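Side-chain contacts in Roadblock/LAMTOR2 domain-containing protein (Streptomyces avermitilis, PDB 3LEQ), which is of unknown function but belongs to the Roadblock/LC7 family, whose small alpha/beta domains commonly serve as regulatory partners of small GTPases: residues T10-V13 and D14-E18; Q98-V102 and G103-Y107. All coordinates share one frame; numbering follows the deposited sequence.

Contact 1 of 2, residues T10-V13 and D14-E18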
loop_
_atom_site.group_PDB
_atom_site.type_symbol
_atom_site.label_atom_id
_atom_site.label_comp_id
_atom_site.label_asym_id
_atom_site.label_seq_id
_atom_site.Cartn_x
_atom_site.Cartn_y
_atom_site.Cartn_z
ATOM N N THR A 10 1.466 -2.788 -9.379
ATOM C CA THR A 10 2.813 -3.156 -9.837
ATOM C C THR A 10 3.451 -1.943 -10.526
ATOM O O THR A 10 4.641 -1.674 -10.359
ATOM C CB THR A 10 2.779 -4.400 -10.759
ATOM O OG1 THR A 10 2.021 -5.427 -10.120
ATOM C CG2 THR A 10 4.206 -4.932 -11.068
ATOM N N GLY A 11 2.625 -1.198 -11.258
ATOM C CA GLY A 11 3.036 0.021 -11.954
ATOM C C GLY A 11 3.514 1.094 -10.994
ATOM O O GLY A 11 4.555 1.712 -11.224
ATOM N N LEU A 12 2.768 1.303 -9.909
ATOM C CA LEU A 12 3.206 2.222 -8.849
ATOM C C LEU A 12 4.594 1.828 -8.321
ATOM O O LEU A 12 5.481 2.668 -8.206
ATOM C CB LEU A 12 2.204 2.234 -7.694
ATOM C CG LEU A 12 2.603 3.030 -6.452
ATOM C CD1 LEU A 12 2.482 4.524 -6.730
ATOM C CD2 LEU A 12 1.754 2.631 -5.240
ATOM N N VAL A 13 4.763 0.551 -7.995
ATOM C CA VAL A 13 6.034 0.067 -7.429
ATOM C C VAL A 13 7.185 0.242 -8.436
ATOM O O VAL A 13 8.303 0.639 -8.060
ATOM C CB VAL A 13 5.931 -1.417 -6.990
ATOM C CG1 VAL A 13 7.324 -2.014 -6.707
ATOM C CG2 VAL A 13 5.021 -1.561 -5.793
ATOM N N ASP A 14 6.903 -0.041 -9.707
ATOM C CA ASP A 14 7.911 0.053 -10.771
ATOM C C ASP A 14 8.359 1.486 -11.060
ATOM O O ASP A 14 9.551 1.743 -11.200
ATOM C CB ASP A 14 7.425 -0.646 -12.055
ATOM C CG ASP A 14 7.727 -2.156 -12.057
ATOM O OD1 ASP A 14 8.004 -2.719 -10.966
ATOM O OD2 ASP A 14 7.689 -2.785 -13.145
ATOM N N ARG A 15 7.408 2.409 -11.141
ATOM C CA ARG A 15 7.711 3.803 -11.493
ATOM C C ARG A 15 8.298 4.585 -10.323
ATOM O O ARG A 15 9.124 5.480 -10.535
ATOM C CB ARG A 15 6.452 4.532 -11.970
ATOM C CG ARG A 15 5.817 3.973 -13.230
ATOM C CD ARG A 15 4.476 4.666 -13.509
ATOM N NE ARG A 15 3.471 4.443 -12.461
ATOM C CZ ARG A 15 3.144 5.310 -11.494
ATOM N NH1 ARG A 15 3.722 6.504 -11.397
ATOM N NH2 ARG A 15 2.215 4.986 -10.616
ATOM N N VAL A 16 7.867 4.264 -9.101
ATOM C CA VAL A 16 8.234 5.075 -7.938
ATOM C C VAL A 16 9.380 4.464 -7.107
ATOM O O VAL A 16 9.178 3.522 -6.339
ATOM C CB VAL A 16 7.005 5.417 -7.064
ATOM C CG1 VAL A 16 7.380 6.419 -5.958
ATOM C CG2 VAL A 16 5.884 5.972 -7.924
ATOM N N ALA A 17 10.581 5.014 -7.283
ATOM C CA ALA A 17 11.779 4.551 -6.566
ATOM C C ALA A 17 11.531 4.419 -5.053
ATOM O O ALA A 17 12.052 3.500 -4.404
ATOM C CB ALA A 17 12.965 5.484 -6.842
ATOM N N GLU A 18 10.709 5.325 -4.513
ATOM C CA GLU A 18 10.428 5.383 -3.084
ATOM C C GLU A 18 9.546 4.239 -2.593
ATOM O O GLU A 18 9.537 3.941 -1.407
ATOM C CB GLU A 18 9.751 6.710 -2.715
ATOM C CG GLU A 18 10.670 7.916 -2.664
ATOM C CD GLU A 18 10.844 8.598 -4.009
ATOM O OE1 GLU A 18 11.426 9.694 -4.025
ATOM O OE2 GLU A 18 10.415 8.047 -5.045
#
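With CG of Arg15 set anti to its own carbonyl carbon (chi1 -63°) and the chain bent at chi3 (-63°), the arginine folds back along the last turn of helix 4-15 and brings its guanidinium obliquely beside Gly11 O and Leu12 CA. This is the C-terminal end of the first helix of the Roadblock/LC7 domain. The aliphatic part of Arg15 passes close to the Gly11 carbonyl, CG standing 3.3 Å from Gly11 O, and on the guanidinium NH2 comes to 3.4 Å from Leu12 CA. The same oxygen, Gly11 O, accepts the helical bond from Arg15 N at 2.9 Å. At its far end Arg15 NH1 is hydrogen-bonded to Gln108 OE1, which ties this helix to helix 102-115. Leu12 and Arg15 cross at about a right angle; Arg15 NH2 and Val16 CG2 both border Leu12 CD1. Leu12 and Val16 are buried, and Gln108 of helix 102-115 touches both. Two further backbone bonds finish the turn: Asp14 N to Thr10 O at 2.9 Å, and Val16 N to Leu12 O at 3.0 Å, the latter made by the first residue to leave helical geometry. Thr10 OG1 turns to other partners, Asp6 O and Thr36 N. On the buried flank, Val16 CG2 rests 3.3 Å from Leu12 O and 3.9 Å from Leu12 CD1.

Contact 2 of 2, residues Q98-V102 and G103-Y107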
loop_
_atom_site.group_PDB
_atom_site.type_symbol
_atom_site.label_atom_id
_atom_site.label_comp_id
_atom_site.label_asym_id
_atom_site.label_seq_id
_atom_site.Cartn_x
_atom_site.Cartn_y
_atom_site.Cartn_z
ATOM N N GLN A 98 13.934 3.349 2.767
ATOM C CA GLN A 98 14.407 4.262 3.804
ATOM C C GLN A 98 14.675 5.647 3.223
ATOM O O GLN A 98 15.254 5.779 2.144
ATOM C CB GLN A 98 15.671 3.709 4.484
ATOM N N GLY A 99 14.240 6.672 3.944
ATOM C CA GLY A 99 14.509 8.056 3.558
ATOM C C GLY A 99 13.631 8.607 2.446
ATOM O O GLY A 99 13.924 9.677 1.903
ATOM N N ALA A 100 12.563 7.885 2.106
ATOM C CA ALA A 100 11.599 8.321 1.087
ATOM C C ALA A 100 10.974 9.677 1.425
ATOM O O ALA A 100 10.796 10.018 2.596
ATOM C CB ALA A 100 10.502 7.270 0.917
ATOM N N ASP A 101 10.632 10.448 0.396
ATOM C CA ASP A 101 9.890 11.691 0.600
ATOM C C ASP A 101 8.412 11.359 0.717
ATOM O O ASP A 101 7.777 10.949 -0.269
ATOM C CB ASP A 101 10.143 12.692 -0.539
ATOM C CG ASP A 101 9.627 14.092 -0.224
ATOM O OD1 ASP A 101 10.434 15.034 -0.255
ATOM O OD2 ASP A 101 8.428 14.265 0.057
ATOM N N VAL A 102 7.861 11.542 1.920
ATOM C CA VAL A 102 6.449 11.201 2.189
ATOM C C VAL A 102 5.466 11.942 1.289
ATOM O O VAL A 102 4.463 11.372 0.854
ATOM C CB VAL A 102 6.044 11.501 3.633
ATOM C CG1 VAL A 102 4.602 11.072 3.877
ATOM C CG2 VAL A 102 6.948 10.814 4.584
ATOM N N GLY A 103 5.746 13.220 1.040
ATOM C CA GLY A 103 4.934 14.036 0.141
ATOM C C GLY A 103 4.840 13.462 -1.256
ATOM O O GLY A 103 3.760 13.437 -1.852
ATOM N N VAL A 104 5.963 12.990 -1.780
ATOM C CA VAL A 104 5.971 12.369 -3.098
ATOM C C VAL A 104 5.130 11.088 -3.076
ATOM O O VAL A 104 4.253 10.888 -3.914
ATOM C CB VAL A 104 7.409 12.112 -3.598
ATOM C CG1 VAL A 104 7.405 11.219 -4.827
ATOM C CG2 VAL A 104 8.108 13.437 -3.899
ATOM N N VAL A 105 5.395 10.227 -2.100
ATOM C CA VAL A 105 4.668 8.973 -2.007
ATOM C C VAL A 105 3.169 9.235 -1.821
ATOM O O VAL A 105 2.356 8.619 -2.506
ATOM C CB VAL A 105 5.203 8.090 -0.875
ATOM C CG1 VAL A 105 4.360 6.835 -0.766
ATOM C CG2 VAL A 105 6.659 7.701 -1.150
ATOM N N ALA A 106 2.795 10.138 -0.919
ATOM C CA ALA A 106 1.370 10.412 -0.716
ATOM C C ALA A 106 0.695 10.920 -1.992
ATOM O O ALA A 106 -0.431 10.535 -2.277
ATOM C CB ALA A 106 1.144 11.358 0.440
ATOM N N TYR A 107 1.377 11.779 -2.746
ATOM C CA TYR A 107 0.859 12.261 -4.026
ATOM C C TYR A 107 0.667 11.099 -4.998
ATOM O O TYR A 107 -0.382 10.953 -5.613
ATOM C CB TYR A 107 1.821 13.319 -4.636
ATOM C CG TYR A 107 1.491 13.630 -6.081
ATOM C CD1 TYR A 107 0.474 14.527 -6.406
ATOM C CD2 TYR A 107 2.168 12.986 -7.126
ATOM C CE1 TYR A 107 0.160 14.797 -7.743
ATOM C CE2 TYR A 107 1.849 13.238 -8.464
ATOM C CZ TYR A 107 0.853 14.145 -8.761
ATOM O OH TYR A 107 0.554 14.388 -10.087
#
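Asp101 CG is anti to the backbone N (chi1 -168°), which places the carboxylate of this N-cap residue by the backbone N-H groups of the first turn of helix 102-115. OD2 accepts from Val104 N in a weak capping bond of 3.3 Å, with an N-H...O angle of 153°, and also lies 3.0 Å from Gly103 N. The negative charge thus sits at the amino end of the helix, where the dipole would be expected to stabilise it. The backbone below the cap is more firmly joined. Val105 N points almost straight at Asp101 O (3.1 Å, N-H...O angle 171°), and Ala106 N reaches Val102 O at only 2.7 Å. Close packing gathers round these two carbonyls: Val105 CG2 lies 3.5 Å from Asp101 O, while Ala106 CB is 3.3 Å from Val102 O. Val105 is the buried residue of the contact, its CB directed toward the preceding loop; on this inner side, towards Glu18, its CG2 makes a looser apolar touch of 4.4 Å with Ala100 CB.

The outer side is looser. Asp101, Gly103 and Val104 are exposed, and the aspartate crosses the valine at about a right angle, with Val104 CG2 4.0 Å from Asp101 CB.

The turn joins strand 90-96, through the loop that follows it, to the last helix of the chain. Val102 leans on Tyr80 and Val105 on Ile82, both of strand 80-85, so the start of helix 102-115 lies against the antiparallel sheet, while Glu18, beyond the end of helix 4-15, touches Ala100 and Val105.

Contact 1 ends the first helix and contact 2 begins the last, and the two helices pack beside each other along the same face of the five-stranded antiparallel sheet. The centres of the two contacts are about 12 Å apart. Glu18 makes the direct join: its CB lies 3.6 Å from Val105 CG2, and its CG is equally close to Ala100 CB. Backbone hydrogen bonding between Glu18 and Arg97 adds a link just ahead of 98-102. Contact 1 also meets helix 102-115 just beyond contact 2, through Gln108, so 10-18 is held against both the start and the continuation of that helix.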